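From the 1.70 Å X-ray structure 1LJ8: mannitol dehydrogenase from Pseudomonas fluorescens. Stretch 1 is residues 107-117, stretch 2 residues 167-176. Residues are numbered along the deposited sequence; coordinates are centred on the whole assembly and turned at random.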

ATOM      1  N   LEU A 107      13.681  -6.268  14.642  1.00 13.70           N
ATOM      2  CA  LEU A 107      12.808  -7.357  14.240  1.00 13.41           C
ATOM      3  C   LEU A 107      12.163  -7.962  15.470  1.00 15.37           C
ATOM      4  O   LEU A 107      12.845  -8.179  16.494  1.00 15.54           O
ATOM      5  N   ALA A 108      10.864  -8.209  15.395  1.00 16.24           N
ATOM      6  CA  ALA A 108      10.176  -8.832  16.524  1.00 17.64           C
ATOM      7  C   ALA A 108      10.855 -10.174  16.880  1.00 18.39           C
ATOM      8  O   ALA A 108      10.983 -10.489  18.082  1.00 19.06           O
ATOM      9  N   GLU A 109      11.283 -10.949  15.875  1.00 16.85           N
ATOM     10  CA  GLU A 109      11.907 -12.269  16.121  1.00 18.47           C
ATOM     11  C   GLU A 109      13.160 -12.198  17.010  1.00 17.59           C
ATOM     12  O   GLU A 109      13.553 -13.216  17.598  1.00 16.79           O
ATOM     13  N   ASP A 110      13.803 -11.032  17.080  1.00 15.56           N
ATOM     14  CA  ASP A 110      15.007 -10.882  17.909  1.00 16.87           C
ATOM     15  C   ASP A 110      14.721 -10.636  19.382  1.00 16.38           C
ATOM     16  O   ASP A 110      15.572 -10.903  20.253  1.00 16.05           O
ATOM     17  N   SER A 111      13.534 -10.103  19.662  1.00 13.82           N
ATOM     18  CA  SER A 111      13.121  -9.787  21.024  1.00 15.24           C
ATOM     19  C   SER A 111      11.839  -8.955  21.008  1.00 15.26           C
ATOM     20  O   SER A 111      11.872  -7.788  20.598  1.00 16.16           O
ATOM     21  N   ALA A 112      10.745  -9.531  21.480  1.00 14.84           N
ATOM     22  CA  ALA A 112       9.489  -8.781  21.545  1.00 16.55           C
ATOM     23  C   ALA A 112       9.674  -7.581  22.482  1.00 16.87           C
ATOM     24  O   ALA A 112       9.261  -6.462  22.169  1.00 15.99           O
ATOM     25  N   GLN A 113      10.349  -7.782  23.621  1.00 15.64           N
ATOM     26  CA  GLN A 113      10.492  -6.673  24.574  1.00 16.88           C
ATOM     27  C   GLN A 113      11.370  -5.514  24.086  1.00 18.20           C
ATOM     28  O   GLN A 113      11.106  -4.342  24.432  1.00 15.79           O
ATOM     29  N   ALA A 114      12.411  -5.825  23.297  1.00 17.79           N
ATOM     30  CA  ALA A 114      13.285  -4.777  22.759  1.00 17.76           C
ATOM     31  C   ALA A 114      12.433  -3.883  21.842  1.00 16.57           C
ATOM     32  O   ALA A 114      12.614  -2.680  21.825  1.00 16.05           O
ATOM     33  N   LEU A 115      11.530  -4.486  21.086  1.00 15.62           N
ATOM     34  CA  LEU A 115      10.662  -3.701  20.195  1.00 16.38           C
ATOM     35  C   LEU A 115       9.659  -2.863  21.009  1.00 15.13           C
ATOM     36  O   LEU A 115       9.395  -1.690  20.693  1.00 14.15           O
ATOM     37  N   ILE A 116       9.074  -3.465  22.045  1.00 12.77           N
ATOM     38  CA  ILE A 116       8.141  -2.732  22.925  1.00 13.99           C
ATOM     39  C   ILE A 116       8.895  -1.546  23.548  1.00 14.82           C
ATOM     40  O   ILE A 116       8.391  -0.405  23.595  1.00 15.00           O
ATOM     41  N   ASP A 117      10.131  -1.800  24.001  1.00 14.41           N
ATOM     42  CA  ASP A 117      10.934  -0.729  24.618  1.00 15.77           C
ATOM     43  C   ASP A 117      11.178   0.422  23.645  1.00 15.85           C
ATOM     44  O   ASP A 117      11.144   1.591  24.028  1.00 14.98           O
ATOM     45  N   GLY A 167      -0.984  -5.691  19.046  1.00 15.32           N
ATOM     46  CA  GLY A 167      -0.398  -6.145  20.309  1.00 13.11           C
ATOM     47  C   GLY A 167       0.816  -5.318  20.662  1.00 12.94           C
ATOM     48  O   GLY A 167       0.989  -4.923  21.822  1.00 13.43           O
ATOM     49  N   PHE A 168       1.667  -5.032  19.679  1.00 13.36           N
ATOM     50  CA  PHE A 168       2.843  -4.213  19.961  1.00 12.25           C
ATOM     51  C   PHE A 168       2.488  -2.795  20.337  1.00 14.10           C
ATOM     52  O   PHE A 168       3.070  -2.221  21.275  1.00 13.16           O
ATOM     53  N   ILE A 169       1.572  -2.173  19.580  1.00 12.27           N
ATOM     54  CA  ILE A 169       1.207  -0.807  19.953  1.00 12.70           C
ATOM     55  C   ILE A 169       0.570  -0.756  21.355  1.00 12.41           C
ATOM     56  O   ILE A 169       0.897   0.129  22.133  1.00 14.44           O
ATOM     57  N   CYS A 170      -0.315  -1.685  21.677  1.00 15.27           N
ATOM     58  CA  CYS A 170      -0.934  -1.645  23.020  1.00 16.02           C
ATOM     59  C   CYS A 170       0.077  -1.869  24.097  1.00 16.44           C
ATOM     60  O   CYS A 170       0.038  -1.201  25.128  1.00 15.62           O
ATOM     61  N   ALA A 171       0.993  -2.820  23.889  1.00 14.90           N
ATOM     62  CA  ALA A 171       1.979  -3.041  24.947  1.00 15.64           C
ATOM     63  C   ALA A 171       2.874  -1.807  25.118  1.00 15.99           C
ATOM     64  O   ALA A 171       3.279  -1.466  26.244  1.00 15.89           O
ATOM     65  N   ALA A 172       3.221  -1.122  24.022  1.00 15.51           N
ATOM     66  CA  ALA A 172       4.061   0.053  24.128  1.00 13.90           C
ATOM     67  C   ALA A 172       3.324   1.189  24.842  1.00 15.02           C
ATOM     68  O   ALA A 172       3.929   1.898  25.652  1.00 15.41           O
ATOM     69  N   LEU A 173       2.043   1.369  24.517  1.00 14.93           N
ATOM     70  CA  LEU A 173       1.303   2.474  25.138  1.00 15.26           C
ATOM     71  C   LEU A 173       1.145   2.224  26.631  1.00 17.34           C
ATOM     72  O   LEU A 173       1.259   3.150  27.415  1.00 17.85           O
ATOM     73  N   THR A 174       0.906   0.978  27.009  1.00 18.73           N
ATOM     74  CA  THR A 174       0.780   0.645  28.434  1.00 19.11           C
ATOM     75  C   THR A 174       2.076   0.984  29.183  1.00 19.75           C
ATOM     76  O   THR A 174       2.051   1.611  30.263  1.00 19.18           O
ATOM     77  N   GLN A 175       3.211   0.594  28.601  1.00 18.52           N
ATOM     78  CA  GLN A 175       4.528   0.877  29.193  1.00 18.85           C
ATOM     79  C   GLN A 175       4.785   2.390  29.273  1.00 20.70           C
ATOM     80  O   GLN A 175       5.301   2.886  30.302  1.00 19.77           O
ATOM     81  N   ARG A 176       4.458   3.136  28.207  1.00 19.72           N
ATOM     82  CA  ARG A 176       4.637   4.586  28.250  1.00 19.99           C
ATOM     83  C   ARG A 176       3.816   5.195  29.396  1.00 22.07           C
ATOM     84  O   ARG A 176       4.332   6.027  30.168  1.00 23.35           O
TER

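Helix 167-176 meets helix 112-117 at a crossing angle of -60°, with the axes 9.2 Å apart at closest approach. The nearest CA pair is Ile-116 CA and Ala-172 CA, 5.1 Å apart.

Gly-167 has no side chain and contributes nothing, so the contact begins at Phe-168. Its CA-to-CB bond runs sideways, but with chi1 at -86° (m) and chi2 at 106° the ring reaches stretch 1. Leu-115 (t, p) covers one ring face: its CD2 is 3.8 Å from the centroid of the Phe-168 ring and 15° off the normal, the geometry of a CH-pi contact. At the edge, Ala-112 O lies 3.5 Å from Phe-168 CE2. Obliquely placed are Ala-108 CB, 3.9 Å from Phe-168 CZ, and Ile-116 CG1, 3.7 Å from Phe-168 CD2.

Ile-169 and Cys-170 are out of reach, as the helical periodicity predicts. Ala-171 points toward stretch 1, and its CB meets Ile-116 CD1 at 3.8 Å. Ala-172 points sideways; here the backbone itself is approached, Ile-116 CG2 standing 4.1 Å from Ala-172 CA. Ile-116 (m, t) is thus a knob in a hole formed by Phe-168, Ala-171, Ala-172 and Gln-175.

Leu-173 and Thr-174 turn out of reach again. Gln-175 points toward stretch 1 and, extended through chi1 and chi2 (both t), places its amide at a polar border. Gln-175 NE2 donates to Asp-117 OD1 (2.9 Å, 164°), while Gln-175 OE1 accepts from Gln-113 NE2 (3.0 Å, a more bent 132°). Gln-113 NE2 also donates to Asp-117 OD1 at 2.9 Å, closing a three-residue network. Both stretch 1 partners start away from stretch 2, yet their ends come nearer. Arg-176 makes no contact across the interface.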

ATOM      1  CB  LEU A 107      13.612  -8.470  13.561  1.00 13.91           C
ATOM      2  CG  LEU A 107      14.375  -8.027  12.317  1.00 13.14           C
ATOM      3  CD1 LEU A 107      15.103  -9.278  11.704  1.00 14.37           C
ATOM      4  CD2 LEU A 107      13.385  -7.420  11.276  1.00 12.77           C
ATOM      5  CB  ALA A 108       8.686  -9.081  16.163  1.00 17.72           C
ATOM      6  CB  GLU A 109      12.283 -13.004  14.797  1.00 18.80           C
ATOM      7  CG  GLU A 109      13.356 -12.274  13.929  1.00 22.06           C
ATOM      8  CD  GLU A 109      13.729 -12.998  12.617  1.00 23.71           C
ATOM      9  OE1 GLU A 109      12.864 -13.599  12.015  1.00 27.70           O
ATOM     10  OE2 GLU A 109      14.901 -12.951  12.169  1.00 28.75           O
ATOM     11  CB  ASP A 110      15.919  -9.749  17.371  1.00 16.19           C
ATOM     12  CG  ASP A 110      16.508 -10.088  16.013  1.00 20.08           C
ATOM     13  OD1 ASP A 110      16.657 -11.303  15.704  1.00 20.13           O
ATOM     14  OD2 ASP A 110      16.859  -9.159  15.236  1.00 17.95           O
ATOM     15  CB  SER A 111      14.190  -8.975  21.758  1.00 14.67           C
ATOM     16  OG  SER A 111      13.693  -8.450  22.979  1.00 16.67           O
ATOM     17  CB  ALA A 112       8.362  -9.669  22.063  1.00 18.32           C
ATOM     18  CB  GLN A 113      11.005  -7.186  25.954  1.00 16.05           C
ATOM     19  CG  GLN A 113      10.907  -6.104  27.065  1.00 17.32           C
ATOM     20  CD  GLN A 113       9.461  -5.609  27.290  1.00 18.03           C
ATOM     21  OE1 GLN A 113       8.517  -6.392  27.342  1.00 18.09           O
ATOM     22  NE2 GLN A 113       9.304  -4.289  27.427  1.00 18.28           N
ATOM     23  CB  ALA A 114      14.434  -5.387  21.946  1.00 18.77           C
ATOM     24  CB  LEU A 115       9.945  -4.658  19.273  1.00 17.01           C
ATOM     25  CG  LEU A 115       9.005  -4.091  18.240  1.00 16.38           C
ATOM     26  CD1 LEU A 115       9.673  -2.831  17.593  1.00 16.30           C
ATOM     27  CD2 LEU A 115       8.701  -5.240  17.196  1.00 16.50           C
ATOM     28  CB  ILE A 116       7.550  -3.665  24.048  1.00 14.00           C
ATOM     29  CG1 ILE A 116       6.685  -4.754  23.393  1.00 14.18           C
ATOM     30  CG2 ILE A 116       6.734  -2.835  25.096  1.00 14.62           C
ATOM     31  CD1 ILE A 116       6.287  -5.901  24.381  1.00 14.62           C
ATOM     32  CB  ASP A 117      12.306  -1.246  25.078  1.00 16.39           C
ATOM     33  CG  ASP A 117      12.218  -2.107  26.346  1.00 19.82           C
ATOM     34  OD1 ASP A 117      11.184  -2.053  27.027  1.00 19.43           O
ATOM     35  OD2 ASP A 117      13.208  -2.829  26.645  1.00 23.31           O
ATOM     36  CB  PHE A 168       3.832  -4.224  18.776  1.00 12.70           C
ATOM     37  CG  PHE A 168       4.773  -5.381  18.830  1.00 13.83           C
ATOM     38  CD1 PHE A 168       4.620  -6.470  17.969  1.00 14.35           C
ATOM     39  CD2 PHE A 168       5.779  -5.421  19.823  1.00 14.31           C
ATOM     40  CE1 PHE A 168       5.453  -7.597  18.083  1.00 15.54           C
ATOM     41  CE2 PHE A 168       6.613  -6.566  19.932  1.00 13.09           C
ATOM     42  CZ  PHE A 168       6.427  -7.632  19.055  1.00 14.18           C
ATOM     43  CB  ILE A 169       0.238  -0.190  18.910  1.00 12.28           C
ATOM     44  CG1 ILE A 169       1.082   0.169  17.676  1.00 13.03           C
ATOM     45  CG2 ILE A 169      -0.483   1.055  19.475  1.00 13.25           C
ATOM     46  CD1 ILE A 169       0.230   0.511  16.438  1.00 14.40           C
ATOM     47  CB  CYS A 170      -2.038  -2.693  23.158  1.00 18.73           C
ATOM     48  SG  CYS A 170      -3.561  -2.172  22.333  1.00 20.07           S
ATOM     49  CB  ALA A 171       2.843  -4.311  24.647  1.00 14.80           C
ATOM     50  CB  ALA A 172       4.511   0.564  22.725  1.00 14.47           C
ATOM     51  CB  LEU A 173      -0.052   2.657  24.462  1.00 15.00           C
ATOM     52  CG  LEU A 173       0.081   3.248  23.020  1.00 13.82           C
ATOM     53  CD1 LEU A 173      -1.271   3.172  22.317  1.00 13.96           C
ATOM     54  CD2 LEU A 173       0.531   4.717  23.066  1.00 13.51           C
ATOM     55  CB  THR A 174       0.443  -0.836  28.586  1.00 20.38           C
ATOM     56  OG1 THR A 174      -0.845  -1.070  27.997  1.00 20.93           O
ATOM     57  CG2 THR A 174       0.429  -1.245  30.075  1.00 21.69           C
ATOM     58  CB  GLN A 175       5.623   0.182  28.365  1.00 19.51           C
ATOM     59  CG  GLN A 175       7.034   0.233  28.986  1.00 21.88           C
ATOM     60  CD  GLN A 175       7.977  -0.755  28.329  1.00 21.28           C
ATOM     61  OE1 GLN A 175       7.705  -1.960  28.309  1.00 25.03           O
ATOM     62  NE2 GLN A 175       9.101  -0.265  27.801  1.00 21.83           N
ATOM     63  CB  ARG A 176       4.235   5.280  26.915  1.00 18.33           C
ATOM     64  CG  ARG A 176       5.170   4.906  25.747  1.00 17.09           C
ATOM     65  CD  ARG A 176       4.613   5.412  24.395  1.00 14.18           C
ATOM     66  NE  ARG A 176       4.936   6.822  24.135  1.00 15.81           N
ATOM     67  CZ  ARG A 176       5.973   7.249  23.423  1.00 15.70           C
ATOM     68  NH1 ARG A 176       6.818   6.389  22.859  1.00 16.48           N
ATOM     69  NH2 ARG A 176       6.208   8.544  23.316  1.00 16.16           N
TER